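Conserved hypothetical protein (Sulfolobus solfataricus, PDB 2FNA) is an archaeal AAA+ ATPase that binds ADP with magnesium and probably hydrolyses ATP, its cellular role remaining uncertain. Local coordinates at residues R39-S44 / L206-R211; L92-K97 / E132-D137; I215-R220 / W245-G250. All coordinates share one frame; numbering follows the deposited sequence.

Contact 1: residues R39-S44 / L206-R211. With MG (magnesium ion), chain C; ADP (adenosine-5'-diphosphate), chain D.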
loop_
_atom_site.group_PDB
_atom_site.type_symbol
_atom_site.label_atom_id
_atom_site.label_comp_id
_atom_site.label_asym_id
_atom_site.label_seq_id
_atom_site.Cartn_x
_atom_site.Cartn_y
_atom_site.Cartn_z
ATOM N N ARG A 39 5.276 -3.112 0.207
ATOM C CA ARG A 39 4.847 -3.330 -1.134
ATOM C C ARG A 39 4.930 -4.794 -1.516
ATOM O O ARG A 39 5.854 -5.509 -1.141
ATOM C CB ARG A 39 5.657 -2.517 -2.122
ATOM C CG ARG A 39 5.181 -1.146 -2.292
ATOM C CD ARG A 39 5.943 -0.455 -3.399
ATOM N NE ARG A 39 6.297 0.871 -2.961
ATOM C CZ ARG A 39 5.448 1.879 -2.849
ATOM N NH1 ARG A 39 4.163 1.732 -3.175
ATOM N NH2 ARG A 39 5.896 3.048 -2.407
ATOM N N ARG A 40 3.922 -5.220 -2.263
ATOM C CA ARG A 40 3.864 -6.554 -2.878
ATOM C C ARG A 40 3.669 -7.689 -1.911
ATOM O O ARG A 40 3.995 -8.840 -2.232
ATOM C CB ARG A 40 5.095 -6.781 -3.758
ATOM C CG ARG A 40 5.026 -5.992 -5.010
ATOM C CD ARG A 40 6.353 -6.043 -5.724
ATOM N NE ARG A 40 7.382 -5.213 -5.095
ATOM C CZ ARG A 40 7.473 -3.897 -5.233
ATOM N NH1 ARG A 40 6.594 -3.218 -5.968
ATOM N NH2 ARG A 40 8.471 -3.248 -4.659
ATOM N N THR A 41 3.059 -7.390 -0.762
ATOM C CA THR A 41 2.767 -8.409 0.250
ATOM C C THR A 41 1.310 -8.924 0.190
ATOM O O THR A 41 0.956 -9.847 0.904
ATOM C CB THR A 41 3.143 -7.956 1.693
ATOM O OG1 THR A 41 2.575 -6.681 1.964
ATOM C CG2 THR A 41 4.680 -7.881 1.878
ATOM N N GLY A 42 0.490 -8.340 -0.675
ATOM C CA GLY A 42 -0.863 -8.814 -0.920
ATOM C C GLY A 42 -1.956 -7.953 -0.340
ATOM O O GLY A 42 -3.103 -8.414 -0.226
ATOM N N LYS A 43 -1.630 -6.705 0.019
ATOM C CA LYS A 43 -2.604 -5.842 0.700
ATOM C C LYS A 43 -3.799 -5.590 -0.217
ATOM O O LYS A 43 -4.926 -5.835 0.172
ATOM C CB LYS A 43 -1.993 -4.518 1.174
ATOM C CG LYS A 43 -0.859 -4.631 2.190
ATOM C CD LYS A 43 -0.342 -3.263 2.602
ATOM C CE LYS A 43 0.294 -2.467 1.442
ATOM N NZ LYS A 43 1.476 -3.146 0.875
ATOM N N SER A 44 -3.561 -5.120 -1.441
ATOM C CA SER A 44 -4.682 -4.832 -2.345
ATOM C C SER A 44 -5.482 -6.113 -2.630
ATOM O O SER A 44 -6.714 -6.077 -2.708
ATOM C CB SER A 44 -4.225 -4.146 -3.648
ATOM O OG SER A 44 -3.596 -2.887 -3.413
ATOM N N LEU A 206 0.506 -7.808 6.554
ATOM C CA LEU A 206 1.024 -8.880 5.714
ATOM C C LEU A 206 2.545 -8.868 5.669
ATOM O O LEU A 206 3.164 -7.902 5.199
ATOM C CB LEU A 206 0.463 -8.764 4.325
ATOM C CG LEU A 206 -1.061 -8.885 4.223
ATOM C CD1 LEU A 206 -1.495 -8.585 2.847
ATOM C CD2 LEU A 206 -1.473 -10.260 4.617
ATOM N N LYS A 207 3.136 -9.931 6.189
ATOM C CA LYS A 207 4.589 -10.027 6.240
ATOM C C LYS A 207 5.017 -10.802 5.011
ATOM O O LYS A 207 4.218 -11.529 4.436
ATOM C CB LYS A 207 5.055 -10.668 7.579
ATOM C CG LYS A 207 4.928 -9.662 8.758
ATOM C CD LYS A 207 5.394 -10.218 10.050
ATOM C CE LYS A 207 5.070 -9.271 11.221
ATOM N NZ LYS A 207 5.671 -7.882 11.051
ATOM N N PRO A 208 6.266 -10.614 4.571
ATOM C CA PRO A 208 6.844 -11.495 3.581
ATOM C C PRO A 208 6.658 -12.938 3.993
ATOM O O PRO A 208 6.624 -13.245 5.205
ATOM C CB PRO A 208 8.339 -11.164 3.666
ATOM C CG PRO A 208 8.365 -9.756 4.073
ATOM C CD PRO A 208 7.226 -9.603 5.028
ATOM N N PHE A 209 6.599 -13.834 3.024
ATOM C CA PHE A 209 6.672 -15.254 3.346
ATOM C C PHE A 209 7.981 -15.635 4.035
ATOM O O PHE A 209 9.071 -15.173 3.652
ATOM C CB PHE A 209 6.501 -16.101 2.085
ATOM C CG PHE A 209 5.149 -15.955 1.403
ATOM C CD1 PHE A 209 3.988 -15.834 2.123
ATOM C CD2 PHE A 209 5.053 -16.023 0.027
ATOM C CE1 PHE A 209 2.752 -15.714 1.471
ATOM C CE2 PHE A 209 3.817 -15.932 -0.627
ATOM C CZ PHE A 209 2.669 -15.798 0.103
ATOM N N SER A 210 7.871 -16.482 5.069
ATOM C CA SER A 210 9.014 -17.201 5.581
ATOM C C SER A 210 9.479 -18.211 4.518
ATOM O O SER A 210 8.837 -18.388 3.467
ATOM C CB SER A 210 8.608 -17.959 6.834
ATOM O OG SER A 210 7.772 -19.040 6.449
ATOM N N ARG A 211 10.586 -18.894 4.802
ATOM C CA ARG A 211 11.146 -19.889 3.886
ATOM C C ARG A 211 10.134 -20.955 3.571
ATOM O O ARG A 211 9.960 -21.356 2.414
ATOM C CB ARG A 211 12.384 -20.541 4.489
ATOM C CG ARG A 211 13.052 -21.516 3.587
ATOM C CD ARG A 211 14.254 -22.156 4.277
ATOM N NE ARG A 211 14.453 -23.560 3.891
ATOM C CZ ARG A 211 13.664 -24.574 4.267
ATOM N NH1 ARG A 211 12.609 -24.380 5.047
ATOM N NH2 ARG A 211 13.934 -25.807 3.858
HETATM MG MG MG C . -1.478 -2.505 -3.389
HETATM P PB ADP D . 0.331 -4.930 -2.291
HETATM O O1B ADP D . 0.621 -5.310 -0.874
HETATM O O2B ADP D . 1.527 -4.249 -2.950
HETATM O O3B ADP D . -0.979 -4.267 -2.557
HETATM P PA ADP D . -0.714 -6.944 -4.182
HETATM O O1A ADP D . -2.064 -7.359 -3.692
HETATM O O2A ADP D . -0.797 -5.949 -5.263
HETATM O O3A ADP D . 0.318 -6.415 -3.041
HETATM O "O5'" ADP D . 0.060 -8.284 -4.542
HETATM C "C5'" ADP D . 1.324 -8.286 -5.228
HETATM C "C4'" ADP D . 1.389 -9.469 -6.191
HETATM O "O4'" ADP D . 1.573 -10.692 -5.505
HETATM C "C3'" ADP D . 0.155 -9.673 -7.014
HETATM O "O3'" ADP D . 0.565 -10.311 -8.242
HETATM C "C2'" ADP D . -0.660 -10.672 -6.222
HETATM O "O2'" ADP D . -1.528 -11.445 -7.037
HETATM C "C1'" ADP D . 0.440 -11.528 -5.659
HETATM N N9 ADP D . 0.186 -12.099 -4.341
HETATM C C8 ADP D . 0.526 -11.539 -3.160
HETATM N N7 ADP D . 0.215 -12.356 -2.154
HETATM C C5 ADP D . -0.359 -13.458 -2.692
HETATM C C6 ADP D . -0.923 -14.734 -2.200
HETATM N N6 ADP D . -0.969 -14.993 -0.877
HETATM N N1 ADP D . -1.388 -15.638 -3.109
HETATM C C2 ADP D . -1.340 -15.408 -4.434
HETATM N N3 ADP D . -0.836 -14.276 -4.954
HETATM C C4 ADP D . -0.341 -13.301 -4.142
HETATM O O HOH W 1 0.556 -1.907 -3.446
HETATM O O HOH W 2 -1.879 -1.520 -1.703
HETATM O O HOH W 3 -1.422 -3.457 -5.266
HETATM O O HOH W 4 -2.070 -0.721 -4.391
#
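Beyond the point where T41 meets L206, the F209 ring turns its edge to the adenine, with N6 of ADP near the ring plane and 3.9 Å from CZ. On the loop, the R40 guanidinium carries CB of R39 over one face, offset toward the rim, and is paired with E277. Where the segments meet they pack without a hydrogen bond. CD1 of L206 presses on the backbone of the loop, 3.3 Å from C of G42, and also meets O of T41. T41 sets OG1 between its N and carbonyl carbon (chi1 51°); that hydroxyl lies 3.8 Å from CB of L206 and is hydrogen-bonded to L38 O. The loop fits a P-loop, or Walker A motif, wrapped round the ADP phosphates. K43 grips O1B twice, through N at 2.8 Å and through NZ at 2.9 Å, and NZ also bonds G37 O and S178 OG. The amide of R40 takes O2B and that of S44 takes O3B. G42 has a positive phi of 107°, where a side chain would strike the preceding carbonyl and crowd N7 of ADP. Magnesium is bound by OG of S44, O3B and four waters, two of which donate to phosphate oxygens.

Contact 2: residues L92-K97 / E132-D137; sequences LPSLLK and EQASKD
A134 points its methyl group at L95 and S94, and that methyl is the centre of most of the apolar contacts. CB of A134 lies 3.6 Å from CA of L95, and the two CA atoms are 5.0 Å apart. L95 adds CB and CD1 to the same methyl, and the side chain also packs on L88 and V89 of helix 74-91. L92 reaches across with its CG anti to its carbonyl carbon (chi1 -70°), and its CD1 lies 4.2 Å from CB of A134. Both L92 methyls lie against S135, CD1 meeting its CB at 3.9 Å, and CD2 also rests on O of A134 at 3.6 Å. An alanine in place of L92 would probably open a gap beside S135 and leave the A134 carbonyl without its apolar cover from this side.

The polar approaches are of another kind. OG of S94 comes within 3.2 Å of O of A134, but the angle is too poor for a hydrogen bond. Backbone bonds instead shape each partner separately: N of L95 donates to O of L92 at 2.8 Å, closing the turn that leads into helix 95-98, and N of S135 makes a weak bond to O of E132. The contact thus joins the turn after helix 74-91 to the segment between helix 124-133 and strand 139-144. With neither a hydrogen bond nor a salt bridge across it, the union depends on shape and apolar burial, with A134 small enough to admit the close approach.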
loop_
_atom_site.group_PDB
_atom_site.type_symbol
_atom_site.label_atom_id
_atom_site.label_comp_id
_atom_site.label_asym_id
_atom_site.label_seq_id
_atom_site.Cartn_x
_atom_site.Cartn_y
_atom_site.Cartn_z
ATOM N N LEU A 92 -26.699 1.518 -5.197
ATOM C CA LEU A 92 -27.585 2.151 -4.213
ATOM C C LEU A 92 -28.560 3.133 -4.871
ATOM O O LEU A 92 -28.374 4.341 -4.783
ATOM C CB LEU A 92 -26.777 2.852 -3.107
ATOM C CG LEU A 92 -25.993 2.002 -2.086
ATOM C CD1 LEU A 92 -25.287 2.915 -1.089
ATOM C CD2 LEU A 92 -26.853 0.988 -1.326
ATOM N N PRO A 93 -29.629 2.609 -5.511
ATOM C CA PRO A 93 -30.686 3.427 -6.109
ATOM C C PRO A 93 -31.076 4.730 -5.378
ATOM O O PRO A 93 -31.299 5.742 -6.044
ATOM C CB PRO A 93 -31.875 2.462 -6.135
ATOM C CG PRO A 93 -31.247 1.155 -6.414
ATOM C CD PRO A 93 -29.896 1.172 -5.730
ATOM N N SER A 94 -31.167 4.707 -4.046
ATOM C CA SER A 94 -31.610 5.891 -3.278
ATOM C C SER A 94 -30.482 6.879 -2.976
ATOM O O SER A 94 -30.696 7.875 -2.274
ATOM C CB SER A 94 -32.268 5.472 -1.958
ATOM O OG SER A 94 -31.352 4.811 -1.100
ATOM N N LEU A 95 -29.284 6.602 -3.482
ATOM C CA LEU A 95 -28.149 7.492 -3.248
ATOM C C LEU A 95 -28.256 8.744 -4.105
ATOM O O LEU A 95 -28.069 9.848 -3.611
ATOM C CB LEU A 95 -26.836 6.776 -3.541
ATOM C CG LEU A 95 -25.532 7.542 -3.280
ATOM C CD1 LEU A 95 -25.537 8.172 -1.913
ATOM C CD2 LEU A 95 -24.389 6.600 -3.405
ATOM N N LEU A 96 -28.569 8.567 -5.387
ATOM C CA LEU A 96 -28.726 9.697 -6.303
ATOM C C LEU A 96 -29.672 10.745 -5.716
ATOM O O LEU A 96 -29.415 11.944 -5.815
ATOM C CB LEU A 96 -29.206 9.223 -7.674
ATOM C CG LEU A 96 -28.588 9.969 -8.856
ATOM C CD1 LEU A 96 -27.134 9.577 -9.029
ATOM C CD2 LEU A 96 -29.361 9.725 -10.160
ATOM N N LYS A 97 -30.743 10.282 -5.071
ATOM C CA LYS A 97 -31.655 11.151 -4.321
ATOM C C LYS A 97 -30.994 11.802 -3.099
ATOM O O LYS A 97 -31.210 12.980 -2.833
ATOM C CB LYS A 97 -32.891 10.348 -3.877
ATOM C CG LYS A 97 -33.876 11.102 -2.958
ATOM C CD LYS A 97 -34.969 10.155 -2.418
ATOM C CE LYS A 97 -35.673 10.706 -1.163
ATOM N NZ LYS A 97 -37.103 11.015 -1.401
ATOM N N GLU A 132 -24.501 6.467 4.047
ATOM C CA GLU A 132 -25.146 5.794 5.180
ATOM C C GLU A 132 -26.661 5.919 5.118
ATOM O O GLU A 132 -27.354 4.944 5.387
ATOM C CB GLU A 132 -24.573 6.288 6.527
ATOM C CG GLU A 132 -25.478 6.019 7.726
ATOM C CD GLU A 132 -24.759 5.915 9.051
ATOM O OE1 GLU A 132 -23.590 5.490 9.066
ATOM O OE2 GLU A 132 -25.400 6.215 10.089
ATOM N N GLN A 133 -27.182 7.091 4.748
ATOM C CA GLN A 133 -28.638 7.254 4.544
ATOM C C GLN A 133 -29.210 6.340 3.456
ATOM O O GLN A 133 -30.340 5.856 3.571
ATOM C CB GLN A 133 -29.008 8.707 4.200
ATOM C CG GLN A 133 -29.727 9.458 5.323
ATOM C CD GLN A 133 -28.778 10.045 6.376
ATOM O OE1 GLN A 133 -28.908 11.216 6.754
ATOM N NE2 GLN A 133 -27.824 9.236 6.853
ATOM N N ALA A 134 -28.419 6.117 2.408
ATOM C CA ALA A 134 -28.842 5.375 1.228
ATOM C C ALA A 134 -28.716 3.831 1.362
ATOM O O ALA A 134 -29.141 3.090 0.471
ATOM C CB ALA A 134 -28.044 5.865 0.015
ATOM N N SER A 135 -28.152 3.357 2.471
ATOM C CA SER A 135 -27.766 1.956 2.607
ATOM C C SER A 135 -28.320 1.388 3.915
ATOM O O SER A 135 -28.196 2.014 4.964
ATOM C CB SER A 135 -26.232 1.838 2.582
ATOM O OG SER A 135 -25.809 0.522 2.258
ATOM N N LYS A 136 -28.928 0.207 3.841
ATOM C CA LYS A 136 -29.345 -0.539 5.034
ATOM C C LYS A 136 -28.143 -1.272 5.617
ATOM O O LYS A 136 -28.088 -1.552 6.814
ATOM C CB LYS A 136 -30.454 -1.555 4.677
ATOM N N ASP A 137 -27.170 -1.544 4.762
ATOM C CA ASP A 137 -25.986 -2.328 5.113
ATOM C C ASP A 137 -24.766 -1.422 5.315
ATOM O O ASP A 137 -24.812 -0.242 4.978
ATOM C CB ASP A 137 -25.715 -3.325 3.982
ATOM C CG ASP A 137 -26.948 -4.183 3.646
ATOM O OD1 ASP A 137 -27.404 -4.914 4.545
ATOM O OD2 ASP A 137 -27.455 -4.114 2.500
#

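Contact 3: residues I215-R220 / W245-G250. With ADP (adenosine-5'-diphosphate), chain D.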
loop_
_atom_site.group_PDB
_atom_site.type_symbol
_atom_site.label_atom_id
_atom_site.label_comp_id
_atom_site.label_asym_id
_atom_site.label_seq_id
_atom_site.Cartn_x
_atom_site.Cartn_y
_atom_site.Cartn_z
ATOM N N ILE A 215 8.090 -21.590 -0.019
ATOM C CA ILE A 215 8.206 -22.914 -0.622
ATOM C C ILE A 215 6.818 -23.525 -0.818
ATOM O O ILE A 215 6.518 -24.059 -1.879
ATOM C CB ILE A 215 9.132 -23.832 0.254
ATOM C CG1 ILE A 215 10.581 -23.357 0.084
ATOM C CG2 ILE A 215 8.979 -25.315 -0.118
ATOM C CD1 ILE A 215 11.532 -23.946 1.040
ATOM N N GLU A 216 5.976 -23.457 0.210
ATOM C CA GLU A 216 4.624 -23.976 0.098
ATOM C C GLU A 216 3.787 -23.220 -0.947
ATOM O O GLU A 216 2.946 -23.816 -1.591
ATOM C CB GLU A 216 3.945 -23.979 1.468
ATOM C CG GLU A 216 2.570 -24.649 1.497
ATOM C CD GLU A 216 2.543 -26.059 0.867
ATOM O OE1 GLU A 216 3.519 -26.843 1.024
ATOM O OE2 GLU A 216 1.523 -26.371 0.213
ATOM N N PHE A 217 4.025 -21.919 -1.117
ATOM C CA PHE A 217 3.318 -21.094 -2.119
ATOM C C PHE A 217 3.635 -21.568 -3.536
ATOM O O PHE A 217 2.749 -21.763 -4.378
ATOM C CB PHE A 217 3.737 -19.619 -1.934
ATOM C CG PHE A 217 3.276 -18.697 -3.021
ATOM C CD1 PHE A 217 1.933 -18.402 -3.155
ATOM C CD2 PHE A 217 4.181 -18.112 -3.902
ATOM C CE1 PHE A 217 1.478 -17.561 -4.134
ATOM C CE2 PHE A 217 3.741 -17.261 -4.883
ATOM C CZ PHE A 217 2.369 -16.979 -5.020
ATOM N N LEU A 218 4.918 -21.752 -3.796
ATOM C CA LEU A 218 5.384 -22.200 -5.110
ATOM C C LEU A 218 4.906 -23.611 -5.394
ATOM O O LEU A 218 4.403 -23.880 -6.481
ATOM C CB LEU A 218 6.896 -22.207 -5.137
ATOM C CG LEU A 218 7.506 -20.819 -5.127
ATOM C CD1 LEU A 218 8.962 -20.994 -5.114
ATOM C CD2 LEU A 218 7.066 -20.028 -6.363
ATOM N N ARG A 219 5.100 -24.487 -4.401
ATOM C CA ARG A 219 4.638 -25.880 -4.464
ATOM C C ARG A 219 3.177 -25.925 -4.860
ATOM O O ARG A 219 2.783 -26.656 -5.749
ATOM C CB ARG A 219 4.795 -26.595 -3.107
ATOM C CG ARG A 219 4.715 -28.110 -3.220
ATOM C CD ARG A 219 4.289 -28.845 -1.917
ATOM N NE ARG A 219 2.921 -28.675 -1.376
ATOM C CZ ARG A 219 1.794 -28.401 -2.044
ATOM N NH1 ARG A 219 1.766 -28.214 -3.348
ATOM N NH2 ARG A 219 0.647 -28.298 -1.381
ATOM N N ARG A 220 2.361 -25.122 -4.200
ATOM C CA ARG A 220 0.948 -25.085 -4.523
ATOM C C ARG A 220 0.664 -24.615 -5.958
ATOM O O ARG A 220 -0.206 -25.158 -6.618
ATOM C CB ARG A 220 0.185 -24.235 -3.521
ATOM C CG ARG A 220 -1.211 -23.970 -3.992
ATOM C CD ARG A 220 -2.162 -23.585 -2.910
ATOM N NE ARG A 220 -3.286 -22.912 -3.554
ATOM C CZ ARG A 220 -4.282 -22.320 -2.911
ATOM N NH1 ARG A 220 -4.313 -22.328 -1.579
ATOM N NH2 ARG A 220 -5.247 -21.718 -3.615
ATOM N N TRP A 245 7.114 -10.951 -5.824
ATOM C CA TRP A 245 8.240 -11.389 -6.646
ATOM C C TRP A 245 8.167 -12.909 -6.905
ATOM O O TRP A 245 8.511 -13.394 -7.996
ATOM C CB TRP A 245 9.572 -11.089 -5.990
ATOM C CG TRP A 245 9.885 -9.667 -5.666
ATOM C CD1 TRP A 245 10.500 -9.258 -4.559
ATOM C CD2 TRP A 245 9.664 -8.486 -6.470
ATOM N NE1 TRP A 245 10.680 -7.913 -4.584
ATOM C CE2 TRP A 245 10.178 -7.407 -5.746
ATOM C CE3 TRP A 245 9.094 -8.241 -7.723
ATOM C CZ2 TRP A 245 10.139 -6.098 -6.212
ATOM C CZ3 TRP A 245 9.051 -6.928 -8.189
ATOM C CH2 TRP A 245 9.571 -5.881 -7.442
ATOM N N LEU A 246 7.729 -13.657 -5.902
ATOM C CA LEU A 246 7.575 -15.109 -6.034
ATOM C C LEU A 246 6.490 -15.456 -7.055
ATOM O O LEU A 246 6.608 -16.435 -7.805
ATOM C CB LEU A 246 7.216 -15.713 -4.668
ATOM C CG LEU A 246 8.412 -15.741 -3.696
ATOM C CD1 LEU A 246 7.966 -16.166 -2.359
ATOM C CD2 LEU A 246 9.511 -16.672 -4.184
ATOM N N THR A 247 5.427 -14.651 -7.053
ATOM C CA THR A 247 4.335 -14.758 -8.024
ATOM C C THR A 247 4.807 -14.559 -9.468
ATOM O O THR A 247 4.439 -15.334 -10.334
ATOM C CB THR A 247 3.236 -13.710 -7.713
ATOM O OG1 THR A 247 2.750 -13.898 -6.388
ATOM C CG2 THR A 247 2.017 -13.790 -8.678
ATOM N N TYR A 248 5.551 -13.481 -9.718
ATOM C CA TYR A 248 6.119 -13.199 -11.024
ATOM C C TYR A 248 7.030 -14.351 -11.474
ATOM O O TYR A 248 6.858 -14.850 -12.537
ATOM C CB TYR A 248 6.931 -11.905 -10.963
ATOM C CG TYR A 248 7.342 -11.362 -12.314
ATOM C CD1 TYR A 248 6.478 -10.546 -13.035
ATOM C CD2 TYR A 248 8.593 -11.642 -12.861
ATOM C CE1 TYR A 248 6.847 -10.029 -14.287
ATOM C CE2 TYR A 248 8.955 -11.132 -14.106
ATOM C CZ TYR A 248 8.082 -10.326 -14.813
ATOM O OH TYR A 248 8.424 -9.802 -16.093
ATOM N N PHE A 249 7.960 -14.786 -10.614
ATOM C CA PHE A 249 8.793 -15.951 -10.885
ATOM C C PHE A 249 7.963 -17.148 -11.295
ATOM O O PHE A 249 8.270 -17.816 -12.252
ATOM C CB PHE A 249 9.629 -16.374 -9.667
ATOM C CG PHE A 249 10.250 -17.735 -9.843
ATOM C CD1 PHE A 249 11.416 -17.885 -10.595
ATOM C CD2 PHE A 249 9.650 -18.866 -9.321
ATOM C CE1 PHE A 249 11.961 -19.114 -10.813
ATOM C CE2 PHE A 249 10.210 -20.108 -9.537
ATOM C CZ PHE A 249 11.366 -20.228 -10.299
ATOM N N GLY A 250 6.912 -17.444 -10.528
ATOM C CA GLY A 250 6.086 -18.598 -10.817
ATOM C C GLY A 250 5.455 -18.453 -12.178
ATOM O O GLY A 250 5.410 -19.394 -12.943
HETATM P PB ADP D . 0.331 -4.930 -2.291
HETATM O O1B ADP D . 0.621 -5.310 -0.874
HETATM O O2B ADP D . 1.527 -4.249 -2.950
HETATM O O3B ADP D . -0.979 -4.267 -2.557
HETATM P PA ADP D . -0.714 -6.944 -4.182
HETATM O O1A ADP D . -2.064 -7.359 -3.692
HETATM O O2A ADP D . -0.797 -5.949 -5.263
HETATM O O3A ADP D . 0.318 -6.415 -3.041
HETATM O "O5'" ADP D . 0.060 -8.284 -4.542
HETATM C "C5'" ADP D . 1.324 -8.286 -5.228
HETATM C "C4'" ADP D . 1.389 -9.469 -6.191
HETATM O "O4'" ADP D . 1.573 -10.692 -5.505
HETATM C "C3'" ADP D . 0.155 -9.673 -7.014
HETATM O "O3'" ADP D . 0.565 -10.311 -8.242
HETATM C "C2'" ADP D . -0.660 -10.672 -6.222
HETATM O "O2'" ADP D . -1.528 -11.445 -7.037
HETATM C "C1'" ADP D . 0.440 -11.528 -5.659
HETATM N N9 ADP D . 0.186 -12.099 -4.341
HETATM C C8 ADP D . 0.526 -11.539 -3.160
HETATM N N7 ADP D . 0.215 -12.356 -2.154
HETATM C C5 ADP D . -0.359 -13.458 -2.692
HETATM C C6 ADP D . -0.923 -14.734 -2.200
HETATM N N6 ADP D . -0.969 -14.993 -0.877
HETATM N N1 ADP D . -1.388 -15.638 -3.109
HETATM C C2 ADP D . -1.340 -15.408 -4.434
HETATM N N3 ADP D . -0.836 -14.276 -4.954
HETATM C C4 ADP D . -0.341 -13.301 -4.142
#
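F217 packs its ring against the helix carrying L246 and T247, and this is the close part of the contact. CE2 lies 3.8 Å from CB of L246, the two side chains crossing obliquely, while CZ comes to 3.4 Å from OG1 of T247. Chi1 (170°) sets CG anti to the backbone N; from there the ring edge reaches the adenine, CE1 3.6 Å from its C2. T247 meets the ribose, OG1 lying 3.4 Å from C1'; the same hydroxyl is hydrogen-bonded to P243 O, one turn back.

Around L218 the distances are longer, although the side chain is buried. Its CD2 lies 3.9 Å from O of L246 and touches the edge of the F249 ring, 4.1 Å from CD2, the side chains crossing at about a right angle; its CD1 barely meets CD2 of L246, 4.5 Å away. E216 and R219, joined by a salt bridge, take no part and are partly exposed. The two helix segments run in nearly the same direction, crossing at -30° with their axes 10.5 Å apart. Helices following the nucleotide-binding core and lining the adenine and ribose are consistent with the helical lid of an AAA+ ATPase.

Overall arrangement
Two of the three contacts flank the nucleotide; the third lies far from it. Contact 1 joins the P-loop after strand 32-37 to the exit of edge strand 202-206, its neighbour in the parallel sheet. Contact 2 is nested within the chain loop that contact 1 closes, yet lies toward the far end of the sheet, with centres 36 Å apart. Contact 3 follows in sequence, pairing helices 211-225 and 243-256 12 Å from contact 1, centre to centre. Those two share ADP and touch: F209 packs on F217 and L246, and R40 on W245. Phosphate-binding loop and helices beside the base are in direct contact, consistent with changes at one being felt at the other, whereas contact 2 is peripheral.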